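Local coordinates for protein glutathione S-transferase 2 (Heligmosomoides polygyrus, PDB 1TW9) that probably conjugates glutathione to electrophilic substrates of the type RX, displacing a halide, at residues T96-E101 and A161-D166; A165-T168 and E173-E176; P127-F132 and E176-V181; Q63-C68 and I153-L158. All blocks are in the same frame, centred on the assembly; numbering follows the deposited sequence.

Contact 1. Residues T96-E101 and A161-D166; sequences TDYRAE and AEHVAD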
loop_
_atom_site.group_PDB
_atom_site.type_symbol
_atom_site.label_atom_id
_atom_site.label_comp_id
_atom_site.label_asym_id
_atom_site.label_seq_id
_atom_site.Cartn_x
_atom_site.Cartn_y
_atom_site.Cartn_z
ATOM N N THR A 96 -8.270 0.485 0.283
ATOM C CA THR A 96 -7.906 0.550 1.685
ATOM C C THR A 96 -8.565 1.712 2.392
ATOM O O THR A 96 -9.053 1.561 3.505
ATOM C CB THR A 96 -6.385 0.651 1.828
ATOM O OG1 THR A 96 -5.829 -0.562 1.387
ATOM C CG2 THR A 96 -5.917 0.745 3.296
ATOM N N ASP A 97 -8.506 2.893 1.776
ATOM C CA ASP A 97 -9.172 4.066 2.339
ATOM C C ASP A 97 -10.670 3.870 2.506
ATOM O O ASP A 97 -11.244 4.140 3.565
ATOM C CB ASP A 97 -8.958 5.284 1.432
ATOM C CG ASP A 97 -7.535 5.782 1.445
ATOM O OD1 ASP A 97 -6.804 5.479 2.408
ATOM O OD2 ASP A 97 -7.067 6.517 0.529
ATOM N N TYR A 98 -11.320 3.392 1.458
ATOM C CA TYR A 98 -12.715 3.055 1.543
ATOM C C TYR A 98 -13.024 2.094 2.675
ATOM O O TYR A 98 -13.977 2.346 3.453
ATOM C CB TYR A 98 -13.207 2.528 0.186
ATOM C CG TYR A 98 -14.294 1.546 0.252
ATOM C CD1 TYR A 98 -15.623 1.945 0.457
ATOM C CD2 TYR A 98 -14.025 0.191 0.061
ATOM C CE1 TYR A 98 -16.631 1.030 0.502
ATOM C CE2 TYR A 98 -14.995 -0.720 0.091
ATOM C CZ TYR A 98 -16.329 -0.305 0.271
ATOM O OH TYR A 98 -17.340 -1.223 0.337
ATOM N N ARG A 99 -12.232 1.040 2.857
ATOM C CA ARG A 99 -12.453 0.094 3.974
ATOM C C ARG A 99 -12.358 0.756 5.350
ATOM O O ARG A 99 -13.110 0.426 6.289
ATOM C CB ARG A 99 -11.484 -1.108 3.869
ATOM C CG ARG A 99 -11.925 -2.123 2.804
ATOM C CD ARG A 99 -13.194 -2.916 3.221
ATOM N NE ARG A 99 -12.742 -4.185 3.786
ATOM C CZ ARG A 99 -13.285 -4.861 4.773
ATOM N NH1 ARG A 99 -14.396 -4.471 5.382
ATOM N NH2 ARG A 99 -12.688 -5.976 5.162
ATOM N N ALA A 100 -11.443 1.695 5.477
ATOM C CA ALA A 100 -11.344 2.507 6.669
ATOM C C ALA A 100 -12.648 3.250 6.951
ATOM O O ALA A 100 -13.129 3.275 8.090
ATOM C CB ALA A 100 -10.233 3.474 6.514
ATOM N N GLU A 101 -13.220 3.861 5.919
ATOM C CA GLU A 101 -14.508 4.577 6.048
ATOM C C GLU A 101 -15.692 3.675 6.424
ATOM O O GLU A 101 -16.593 4.091 7.140
ATOM C CB GLU A 101 -14.829 5.326 4.742
ATOM C CG GLU A 101 -13.858 6.466 4.430
ATOM C CD GLU A 101 -14.282 7.345 3.253
ATOM O OE1 GLU A 101 -13.403 8.044 2.685
ATOM O OE2 GLU A 101 -15.483 7.353 2.892
ATOM N N ALA A 161 -13.299 -7.337 -6.864
ATOM C CA ALA A 161 -14.385 -8.239 -7.218
ATOM C C ALA A 161 -14.752 -9.063 -5.984
ATOM O O ALA A 161 -15.907 -9.313 -5.712
ATOM C CB ALA A 161 -13.997 -9.169 -8.367
ATOM N N GLU A 162 -13.760 -9.470 -5.207
ATOM C CA GLU A 162 -14.076 -10.279 -4.032
ATOM C C GLU A 162 -14.830 -9.506 -2.977
ATOM O O GLU A 162 -15.792 -9.991 -2.388
ATOM C CB GLU A 162 -12.769 -10.874 -3.447
ATOM C CG GLU A 162 -12.950 -11.649 -2.143
ATOM C CD GLU A 162 -13.647 -13.023 -2.296
ATOM O OE1 GLU A 162 -14.195 -13.496 -1.271
ATOM O OE2 GLU A 162 -13.739 -13.630 -3.419
ATOM N N HIS A 163 -14.467 -8.233 -2.789
ATOM C CA HIS A 163 -15.134 -7.394 -1.845
ATOM C C HIS A 163 -16.574 -7.171 -2.290
ATOM O O HIS A 163 -17.496 -7.297 -1.503
ATOM C CB HIS A 163 -14.417 -6.049 -1.695
ATOM C CG HIS A 163 -15.102 -5.129 -0.726
ATOM N ND1 HIS A 163 -15.210 -5.405 0.630
ATOM C CD2 HIS A 163 -15.828 -4.003 -0.937
ATOM C CE1 HIS A 163 -15.926 -4.460 1.202
ATOM N NE2 HIS A 163 -16.313 -3.597 0.279
ATOM N N VAL A 164 -16.756 -6.861 -3.546
ATOM C CA VAL A 164 -18.070 -6.587 -4.107
ATOM C C VAL A 164 -18.989 -7.818 -3.994
ATOM O O VAL A 164 -20.159 -7.673 -3.647
ATOM C CB VAL A 164 -17.913 -6.020 -5.567
ATOM C CG1 VAL A 164 -19.281 -5.911 -6.259
ATOM C CG2 VAL A 164 -17.220 -4.673 -5.510
ATOM N N ALA A 165 -18.446 -9.009 -4.235
ATOM C CA ALA A 165 -19.185 -10.257 -4.092
ATOM C C ALA A 165 -19.630 -10.473 -2.677
ATOM O O ALA A 165 -20.795 -10.785 -2.382
ATOM C CB ALA A 165 -18.327 -11.458 -4.567
ATOM N N ASP A 166 -18.691 -10.270 -1.770
ATOM C CA ASP A 166 -18.942 -10.408 -0.368
ATOM C C ASP A 166 -19.993 -9.432 0.126
ATOM O O ASP A 166 -20.961 -9.848 0.788
ATOM C CB ASP A 166 -17.673 -10.128 0.383
ATOM C CG ASP A 166 -17.837 -10.257 1.884
ATOM O OD1 ASP A 166 -18.680 -11.032 2.380
ATOM O OD2 ASP A 166 -17.124 -9.581 2.650
#
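Tyr98 and His163 reach toward each other from two neighbouring helices, 82-101 and 155-170, in the all-helical C-terminal domain of the glutathione transferase fold. The helices stand well apart here, with 9.9 Å between the CA atoms of Arg99 and His163, so the gap is bridged by long side chains; a tyrosine and a histidine span it and can share a hydrogen bond at their ends.

The polar link is one hydrogen bond, Tyr98 OH to His163 NE2 at 2.6 Å, in which either residue could be the donor. Each group lies at the edge of the other ring and in its plane, while the two planes are turned 79° against each other. His163 can extend this far because its CG stands opposite the backbone N (chi1 179°). Both residues are buried, and the phenol oxygen has a second hydrogen-bonding partner in Tyr174 OH, so two groups grip it.

Other rings pack on the pair: Phe132 stacks on Tyr98, and Tyr95 meets His163 edge-to-face.

Arg99, which is exposed, supplies the apolar part. Its chain bends at CG and CD and crosses the imidazole at a slant, bringing the guanidinium plane within 33° of the ring plane. One guanidinium face looks onto His163 ND1, which lies 4.2 Å from Arg99 NE; the closest touch is carbon on carbon, Arg99 CD to His163 CE1 at 3.7 Å.

Contact 2. Residues A165-T168 and E173-E176; sequences ADMT and EYIE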
loop_
_atom_site.group_PDB
_atom_site.type_symbol
_atom_site.label_atom_id
_atom_site.label_comp_id
_atom_site.label_asym_id
_atom_site.label_seq_id
_atom_site.Cartn_x
_atom_site.Cartn_y
_atom_site.Cartn_z
ATOM N N ALA A 165 -18.446 -9.009 -4.235
ATOM C CA ALA A 165 -19.185 -10.257 -4.092
ATOM C C ALA A 165 -19.630 -10.473 -2.677
ATOM O O ALA A 165 -20.795 -10.785 -2.382
ATOM C CB ALA A 165 -18.327 -11.458 -4.567
ATOM N N ASP A 166 -18.691 -10.270 -1.770
ATOM C CA ASP A 166 -18.942 -10.408 -0.368
ATOM C C ASP A 166 -19.993 -9.432 0.126
ATOM O O ASP A 166 -20.961 -9.848 0.788
ATOM C CB ASP A 166 -17.673 -10.128 0.383
ATOM C CG ASP A 166 -17.837 -10.257 1.884
ATOM O OD1 ASP A 166 -18.680 -11.032 2.380
ATOM O OD2 ASP A 166 -17.124 -9.581 2.650
ATOM N N MET A 167 -19.812 -8.151 -0.156
ATOM C CA MET A 167 -20.811 -7.158 0.285
ATOM C C MET A 167 -22.187 -7.395 -0.343
ATOM O O MET A 167 -23.220 -7.160 0.321
ATOM C CB MET A 167 -20.328 -5.743 -0.018
ATOM C CG MET A 167 -19.064 -5.323 0.714
ATOM S SD MET A 167 -19.279 -5.407 2.515
ATOM C CE MET A 167 -18.400 -6.939 2.715
ATOM N N THR A 168 -22.234 -7.777 -1.626
ATOM C CA THR A 168 -23.520 -8.001 -2.281
ATOM C C THR A 168 -24.197 -9.229 -1.701
ATOM O O THR A 168 -25.382 -9.264 -1.587
ATOM C CB THR A 168 -23.369 -8.128 -3.773
ATOM O OG1 THR A 168 -22.717 -6.969 -4.262
ATOM C CG2 THR A 168 -24.716 -8.126 -4.510
ATOM N N GLU A 173 -28.537 -4.742 -2.022
ATOM C CA GLU A 173 -28.628 -3.415 -2.627
ATOM C C GLU A 173 -27.250 -2.770 -2.878
ATOM O O GLU A 173 -27.143 -1.726 -3.475
ATOM C CB GLU A 173 -29.655 -2.484 -1.910
ATOM C CG GLU A 173 -29.209 -1.576 -0.767
ATOM C CD GLU A 173 -30.341 -0.639 -0.261
ATOM O OE1 GLU A 173 -31.069 -1.039 0.694
ATOM O OE2 GLU A 173 -30.533 0.511 -0.789
ATOM N N TYR A 174 -26.177 -3.397 -2.414
ATOM C CA TYR A 174 -24.827 -2.823 -2.561
ATOM C C TYR A 174 -24.498 -2.434 -3.992
ATOM O O TYR A 174 -23.861 -1.434 -4.240
ATOM C CB TYR A 174 -23.812 -3.798 -1.999
ATOM C CG TYR A 174 -22.361 -3.324 -2.018
ATOM C CD1 TYR A 174 -21.830 -2.613 -0.975
ATOM C CD2 TYR A 174 -21.538 -3.628 -3.063
ATOM C CE1 TYR A 174 -20.514 -2.168 -1.014
ATOM C CE2 TYR A 174 -20.236 -3.224 -3.104
ATOM C CZ TYR A 174 -19.740 -2.453 -2.084
ATOM O OH TYR A 174 -18.450 -1.979 -2.084
ATOM N N ILE A 175 -24.907 -3.283 -4.922
ATOM C CA ILE A 175 -24.594 -3.142 -6.303
ATOM C C ILE A 175 -25.608 -2.354 -7.137
ATOM O O ILE A 175 -25.372 -2.058 -8.336
ATOM C CB ILE A 175 -24.386 -4.596 -6.815
ATOM C CG1 ILE A 175 -23.326 -4.599 -7.871
ATOM C CG2 ILE A 175 -25.643 -5.306 -7.076
ATOM C CD1 ILE A 175 -22.065 -3.867 -7.454
ATOM N N GLU A 176 -26.684 -1.952 -6.490
ATOM C CA GLU A 176 -27.698 -1.219 -7.190
ATOM C C GLU A 176 -27.111 0.153 -7.498
ATOM O O GLU A 176 -26.533 0.810 -6.607
ATOM C CB GLU A 176 -28.982 -1.134 -6.378
ATOM C CG GLU A 176 -29.697 -2.460 -6.213
ATOM C CD GLU A 176 -31.006 -2.384 -5.443
ATOM O OE1 GLU A 176 -31.458 -1.248 -5.151
ATOM O OE2 GLU A 176 -31.636 -3.451 -5.188
#
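Tyr174 holds its CG opposite the backbone N (chi1 -177°), which carries the ring from the loop back to helix 155-170, where Met167 points its CB at the ring, and its CG stands anti to the carbonyl carbon (chi1 -63°). The outcome is a CH-pi contact joined to a Met-aromatic one, made as the chain doubles back after the helix in the C-terminal domain of the transferase.

Met167 CB sits over the centre of one face of the tyrosine ring, 3.6 Å from the centroid and only 9° off the ring normal. Beyond it the methionine chain bends away, so that Met167 SD views the same ring obliquely, 5.5 Å from its centroid. A flexible, polarisable methionine fits well against such a broad aromatic face.

Thr168 crosses the ring at about a right angle, with Thr168 OG1 3.7 Å from Tyr174 CD2. That oxygen is hydrogen-bonded to Val164 O one turn back, a common way for threonine to satisfy itself within a helix, which lets it pack against apolar neighbours. With an alanine in place of the tyrosine, Met167 CB would probably lose the ring face it packs on, and Tyr98 OH one of its hydrogen-bonding partners.

Ile175 extends the apolar patch and continues it toward Val181 on helix 179-189. Its beta-branch meets that of the threonine directly, Ile175 CG2 lying 3.9 Å from Thr168 CG2.

Contact 3. Residues P127-F132 and E176-V181; sequences PARTKF and EGFPEV
Arg129 and Phe178 cross obliquely, their flat groups inclined at 54°, so neither lies flat on the other. Phe178 CE1 stands above one face of the guanidinium, displaced toward its rim and 3.7 Å from Arg129 NE. The ring therefore touches the arginine with one corner, and the next atom round, Phe178 CZ, rests 3.9 Å from Thr130 CA on the helix backbone.

Arg129 takes the cramped chi1 of 80°, with CG between the backbone N and carbonyl carbon, and bends again at CG; this folds the chain toward the loop. Its three nitrogens are tied to main-chain oxygens: NE to Tyr174 O, NH2 to Glu173 O and NH1 to Leu126 O. Arginine suits a place where several carbonyls must be satisfied at once, and these bonds fix the plane that Phe178 meets. Arg129 NH2 also passes 3.5 Å from Glu176 O.

Gly177 makes the turn at a positive phi, where a side chain would collide with the preceding carbonyl. Phe178 follows at the N-cap and Pro179 opens helix 179-189. The arrangement is that of a helix N-terminus docked onto a neighbouring helix, 119-142, within the helical C-terminal domain of glutathione transferases.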
loop_
_atom_site.group_PDB
_atom_site.type_symbol
_atom_site.label_atom_id
_atom_site.label_comp_id
_atom_site.label_asym_id
_atom_site.label_seq_id
_atom_site.Cartn_x
_atom_site.Cartn_y
_atom_site.Cartn_z
ATOM N N PRO A 127 -23.252 5.048 1.847
ATOM C CA PRO A 127 -22.480 6.276 1.515
ATOM C C PRO A 127 -21.042 6.029 1.073
ATOM O O PRO A 127 -20.554 6.636 0.089
ATOM C CB PRO A 127 -22.433 7.029 2.850
ATOM C CG PRO A 127 -23.600 6.551 3.593
ATOM C CD PRO A 127 -23.896 5.144 3.169
ATOM N N ALA A 128 -20.361 5.158 1.826
ATOM C CA ALA A 128 -18.972 4.832 1.531
ATOM C C ALA A 128 -18.921 4.216 0.186
ATOM O O ALA A 128 -18.024 4.568 -0.620
ATOM C CB ALA A 128 -18.400 3.895 2.581
ATOM N N ARG A 129 -19.848 3.292 -0.085
ATOM C CA ARG A 129 -19.746 2.597 -1.342
ATOM C C ARG A 129 -20.140 3.472 -2.524
ATOM O O ARG A 129 -19.552 3.352 -3.587
ATOM C CB ARG A 129 -20.439 1.232 -1.278
ATOM C CG ARG A 129 -21.875 1.237 -1.422
ATOM C CD ARG A 129 -22.379 1.478 -2.850
ATOM N NE ARG A 129 -23.721 0.908 -3.056
ATOM C CZ ARG A 129 -24.859 1.520 -2.860
ATOM N NH1 ARG A 129 -24.937 2.725 -2.319
ATOM N NH2 ARG A 129 -25.990 0.885 -3.131
ATOM N N THR A 130 -21.060 4.434 -2.350
ATOM C CA THR A 130 -21.332 5.356 -3.448
ATOM C C THR A 130 -20.078 6.130 -3.922
ATOM O O THR A 130 -19.818 6.258 -5.136
ATOM C CB THR A 130 -22.413 6.344 -3.010
ATOM O OG1 THR A 130 -23.644 5.638 -2.762
ATOM C CG2 THR A 130 -22.803 7.436 -4.091
ATOM N N LYS A 131 -19.310 6.649 -2.964
ATOM C CA LYS A 131 -18.096 7.353 -3.265
ATOM C C LYS A 131 -17.057 6.438 -3.923
ATOM O O LYS A 131 -16.591 6.729 -5.028
ATOM C CB LYS A 131 -17.511 7.938 -1.997
ATOM C CG LYS A 131 -16.301 8.828 -2.275
ATOM C CD LYS A 131 -16.014 9.774 -1.095
ATOM C CE LYS A 131 -15.743 9.013 0.210
ATOM N NZ LYS A 131 -15.162 9.830 1.363
ATOM N N PHE A 132 -16.744 5.319 -3.281
ATOM C CA PHE A 132 -15.780 4.373 -3.817
ATOM C C PHE A 132 -16.171 3.714 -5.142
ATOM O O PHE A 132 -15.373 3.664 -6.079
ATOM C CB PHE A 132 -15.510 3.258 -2.817
ATOM C CG PHE A 132 -14.526 2.260 -3.284
ATOM C CD1 PHE A 132 -14.902 0.950 -3.423
ATOM C CD2 PHE A 132 -13.199 2.639 -3.497
ATOM C CE1 PHE A 132 -13.950 0.001 -3.814
ATOM C CE2 PHE A 132 -12.257 1.707 -3.913
ATOM C CZ PHE A 132 -12.668 0.396 -4.114
ATOM N N GLU A 176 -26.684 -1.952 -6.490
ATOM C CA GLU A 176 -27.698 -1.219 -7.190
ATOM C C GLU A 176 -27.111 0.153 -7.498
ATOM O O GLU A 176 -26.533 0.810 -6.607
ATOM C CB GLU A 176 -28.982 -1.134 -6.378
ATOM C CG GLU A 176 -29.697 -2.460 -6.213
ATOM C CD GLU A 176 -31.006 -2.384 -5.443
ATOM O OE1 GLU A 176 -31.458 -1.248 -5.151
ATOM O OE2 GLU A 176 -31.636 -3.451 -5.188
ATOM N N GLY A 177 -27.192 0.559 -8.761
ATOM C CA GLY A 177 -26.599 1.830 -9.193
ATOM C C GLY A 177 -25.246 1.718 -9.832
ATOM O O GLY A 177 -24.697 2.702 -10.357
ATOM N N PHE A 178 -24.718 0.500 -9.859
ATOM C CA PHE A 178 -23.305 0.257 -10.302
ATOM C C PHE A 178 -23.240 -0.987 -11.187
ATOM O O PHE A 178 -22.568 -1.974 -10.840
ATOM C CB PHE A 178 -22.445 0.077 -9.075
ATOM C CG PHE A 178 -22.416 1.294 -8.220
ATOM C CD1 PHE A 178 -23.194 1.387 -7.106
ATOM C CD2 PHE A 178 -21.785 2.411 -8.674
ATOM C CE1 PHE A 178 -23.241 2.595 -6.348
ATOM C CE2 PHE A 178 -21.762 3.600 -7.935
ATOM C CZ PHE A 178 -22.550 3.687 -6.767
ATOM N N PRO A 179 -23.901 -0.956 -12.338
ATOM C CA PRO A 179 -23.944 -2.163 -13.182
ATOM C C PRO A 179 -22.587 -2.567 -13.686
ATOM O O PRO A 179 -22.297 -3.791 -13.787
ATOM C CB PRO A 179 -24.830 -1.774 -14.356
ATOM C CG PRO A 179 -24.956 -0.236 -14.311
ATOM C CD PRO A 179 -24.669 0.184 -12.920
ATOM N N GLU A 180 -21.756 -1.581 -13.984
ATOM C CA GLU A 180 -20.381 -1.910 -14.496
ATOM C C GLU A 180 -19.558 -2.647 -13.426
ATOM O O GLU A 180 -18.808 -3.559 -13.717
ATOM C CB GLU A 180 -19.636 -0.654 -14.963
ATOM C CG GLU A 180 -20.207 0.055 -16.164
ATOM C CD GLU A 180 -21.407 0.968 -15.855
ATOM O OE1 GLU A 180 -21.682 1.309 -14.639
ATOM O OE2 GLU A 180 -22.095 1.355 -16.855
ATOM N N VAL A 181 -19.729 -2.245 -12.170
ATOM C CA VAL A 181 -19.023 -2.887 -11.076
ATOM C C VAL A 181 -19.547 -4.291 -10.912
ATOM O O VAL A 181 -18.777 -5.196 -10.692
ATOM C CB VAL A 181 -19.173 -2.111 -9.762
ATOM C CG1 VAL A 181 -18.644 -2.922 -8.575
ATOM C CG2 VAL A 181 -18.485 -0.774 -9.824
#

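Contact 4. Residues Q63-C68 and I153-L158; sequences QSQAIC and ISWVDL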
loop_
_atom_site.group_PDB
_atom_site.type_symbol
_atom_site.label_atom_id
_atom_site.label_comp_id
_atom_site.label_asym_id
_atom_site.label_seq_id
_atom_site.Cartn_x
_atom_site.Cartn_y
_atom_site.Cartn_z
ATOM N N GLN A 63 2.380 -8.306 5.390
ATOM C CA GLN A 63 1.523 -7.207 4.952
ATOM C C GLN A 63 0.781 -7.610 3.654
ATOM O O GLN A 63 1.354 -7.821 2.602
ATOM C CB GLN A 63 2.229 -5.891 4.812
ATOM C CG GLN A 63 2.855 -5.347 6.082
ATOM C CD GLN A 63 1.845 -4.807 7.041
ATOM O OE1 GLN A 63 2.146 -4.598 8.203
ATOM N NE2 GLN A 63 0.623 -4.618 6.565
ATOM N N SER A 64 -0.547 -7.684 3.787
ATOM C CA SER A 64 -1.450 -8.133 2.737
ATOM C C SER A 64 -1.158 -7.605 1.359
ATOM O O SER A 64 -0.984 -8.329 0.427
ATOM C CB SER A 64 -2.904 -7.695 3.117
ATOM O OG SER A 64 -3.767 -8.356 2.230
ATOM N N GLN A 65 -1.163 -6.287 1.211
ATOM C CA GLN A 65 -0.991 -5.738 -0.122
ATOM C C GLN A 65 0.452 -5.943 -0.612
ATOM O O GLN A 65 0.665 -6.101 -1.799
ATOM C CB GLN A 65 -1.332 -4.265 -0.199
ATOM C CG GLN A 65 -2.839 -4.081 -0.233
ATOM C CD GLN A 65 -3.403 -2.774 -0.701
ATOM O OE1 GLN A 65 -2.701 -1.788 -1.080
ATOM N NE2 GLN A 65 -4.753 -2.700 -0.564
ATOM N N ALA A 66 1.438 -5.965 0.283
ATOM C CA ALA A 66 2.848 -6.202 -0.146
ATOM C C ALA A 66 3.013 -7.624 -0.740
ATOM O O ALA A 66 3.687 -7.824 -1.710
ATOM C CB ALA A 66 3.764 -6.008 0.973
ATOM N N ILE A 67 2.369 -8.539 -0.068
ATOM C CA ILE A 67 2.277 -9.924 -0.468
ATOM C C ILE A 67 1.603 -10.065 -1.850
ATOM O O ILE A 67 2.144 -10.707 -2.763
ATOM C CB ILE A 67 1.575 -10.741 0.612
ATOM C CG1 ILE A 67 2.443 -10.870 1.881
ATOM C CG2 ILE A 67 1.248 -12.090 0.053
ATOM C CD1 ILE A 67 1.653 -11.473 3.001
ATOM N N CYS A 68 0.433 -9.465 -2.010
ATOM C CA CYS A 68 -0.356 -9.587 -3.256
ATOM C C CYS A 68 0.433 -8.984 -4.404
ATOM O O CYS A 68 0.507 -9.565 -5.432
ATOM C CB CYS A 68 -1.671 -8.839 -3.111
ATOM S SG CYS A 68 -2.726 -9.812 -2.068
ATOM N N ILE A 153 -6.176 -9.032 -16.554
ATOM C CA ILE A 153 -6.580 -9.106 -15.171
ATOM C C ILE A 153 -5.406 -8.766 -14.298
ATOM O O ILE A 153 -4.224 -9.139 -14.608
ATOM C CB ILE A 153 -7.103 -10.530 -14.885
ATOM C CG1 ILE A 153 -7.749 -10.648 -13.501
ATOM C CG2 ILE A 153 -6.026 -11.566 -15.011
ATOM C CD1 ILE A 153 -8.627 -11.888 -13.247
ATOM N N SER A 154 -5.679 -8.071 -13.186
ATOM C CA SER A 154 -4.609 -7.753 -12.233
ATOM C C SER A 154 -5.101 -8.094 -10.830
ATOM O O SER A 154 -6.320 -8.274 -10.603
ATOM C CB SER A 154 -4.204 -6.309 -12.264
ATOM O OG SER A 154 -5.267 -5.467 -11.848
ATOM N N TRP A 155 -4.182 -7.999 -9.889
ATOM C CA TRP A 155 -4.549 -8.353 -8.463
ATOM C C TRP A 155 -5.577 -7.392 -7.888
ATOM O O TRP A 155 -6.400 -7.811 -7.013
ATOM C CB TRP A 155 -3.322 -8.399 -7.584
ATOM C CG TRP A 155 -2.551 -7.129 -7.433
ATOM C CD1 TRP A 155 -1.603 -6.597 -8.291
ATOM C CD2 TRP A 155 -2.538 -6.290 -6.268
ATOM N NE1 TRP A 155 -1.042 -5.459 -7.727
ATOM C CE2 TRP A 155 -1.636 -5.226 -6.513
ATOM C CE3 TRP A 155 -3.294 -6.257 -5.103
ATOM C CZ2 TRP A 155 -1.416 -4.192 -5.594
ATOM C CZ3 TRP A 155 -3.040 -5.245 -4.191
ATOM C CH2 TRP A 155 -2.117 -4.244 -4.436
ATOM N N VAL A 156 -5.615 -6.163 -8.353
ATOM C CA VAL A 156 -6.658 -5.208 -7.822
ATOM C C VAL A 156 -8.035 -5.592 -8.386
ATOM O O VAL A 156 -9.046 -5.431 -7.708
ATOM C CB VAL A 156 -6.375 -3.706 -8.023
ATOM C CG1 VAL A 156 -6.560 -3.273 -9.520
ATOM C CG2 VAL A 156 -7.249 -2.896 -7.083
ATOM N N ASP A 157 -8.128 -6.128 -9.603
ATOM C CA ASP A 157 -9.404 -6.701 -10.068
ATOM C C ASP A 157 -9.910 -7.793 -9.092
ATOM O O ASP A 157 -11.087 -7.820 -8.723
ATOM C CB ASP A 157 -9.266 -7.340 -11.424
ATOM C CG ASP A 157 -9.038 -6.372 -12.511
ATOM O OD1 ASP A 157 -9.831 -5.376 -12.682
ATOM O OD2 ASP A 157 -8.045 -6.609 -13.299
ATOM N N LEU A 158 -9.022 -8.692 -8.700
ATOM C CA LEU A 158 -9.302 -9.721 -7.708
ATOM C C LEU A 158 -9.745 -9.161 -6.371
ATOM O O LEU A 158 -10.716 -9.686 -5.776
ATOM C CB LEU A 158 -8.126 -10.728 -7.459
ATOM C CG LEU A 158 -7.576 -11.452 -8.643
ATOM C CD1 LEU A 158 -6.348 -12.170 -8.300
ATOM C CD2 LEU A 158 -8.591 -12.316 -9.213
#
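Asp157 OD1 is gripped by two donors, His184 NE2 and Leu148 N, while its other oxygen, Asp157 OD2, receives Ser154 N at 2.8 Å through the anti lone pair. This last bond belongs to the Ser-X-X-Asp sequence known in glutathione transferases as an N-capping box; Ser154 is the N-cap of helix 155-170, and the bond from Ser154 N to the aspartate is one of the two that define such a box.

The start of the helix being thus set, Trp155 is presented to helix 64-75 of the thioredoxin-like N-terminal domain. Its chi1 of 62° places CG between the backbone N and carbonyl carbon, and the indole reaches across the domain boundary. Cys68 CB packs on Trp155 CE3 at 3.6 Å, and Cys68 O lies over one ring face; a small cysteine lets the large ring come close to the helix. Gln65 meets the rim instead, with its CG near the ring plane and 4.1 Å from Trp155 CZ3. Its amide, at 74° to the indole, is hydrogen-bonded through NE2 to Ala92 O on helix 82-101.

Losing the indole to a smaller residue such as alanine is likely to open a gap between the two domains and leave Cys68 CB without its aromatic partner.

No hydrogen bond joins the two segments, so their cohesion rests on close apolar fit, while Gln65 NE2 and Asp157 OD1 find their hydrogen bonds with residues outside the two segments.

Overall arrangement
Helix 155-170 joins three of the four contacts: its first turn takes part in contact 4, its middle in contact 1 and its later part in contact 2. Contacts 1, 2 and 3 form one cluster in the helical C-terminal domain, their centres about 9 to 11 Å apart. Contacts 2 and 3 meet on the loop before helix 179-189, and contact 3 adds helix 119-142. Contact 4 lies about 21 Å from the centres of contacts 2 and 3 and 13 Å from contact 1, and ties in the thioredoxin-like domain. Along the chain, contact 4 closes before contact 2 opens, whereas contacts 1 and 3 interleave. One helix thus links the domain interface to the far end of the bundle.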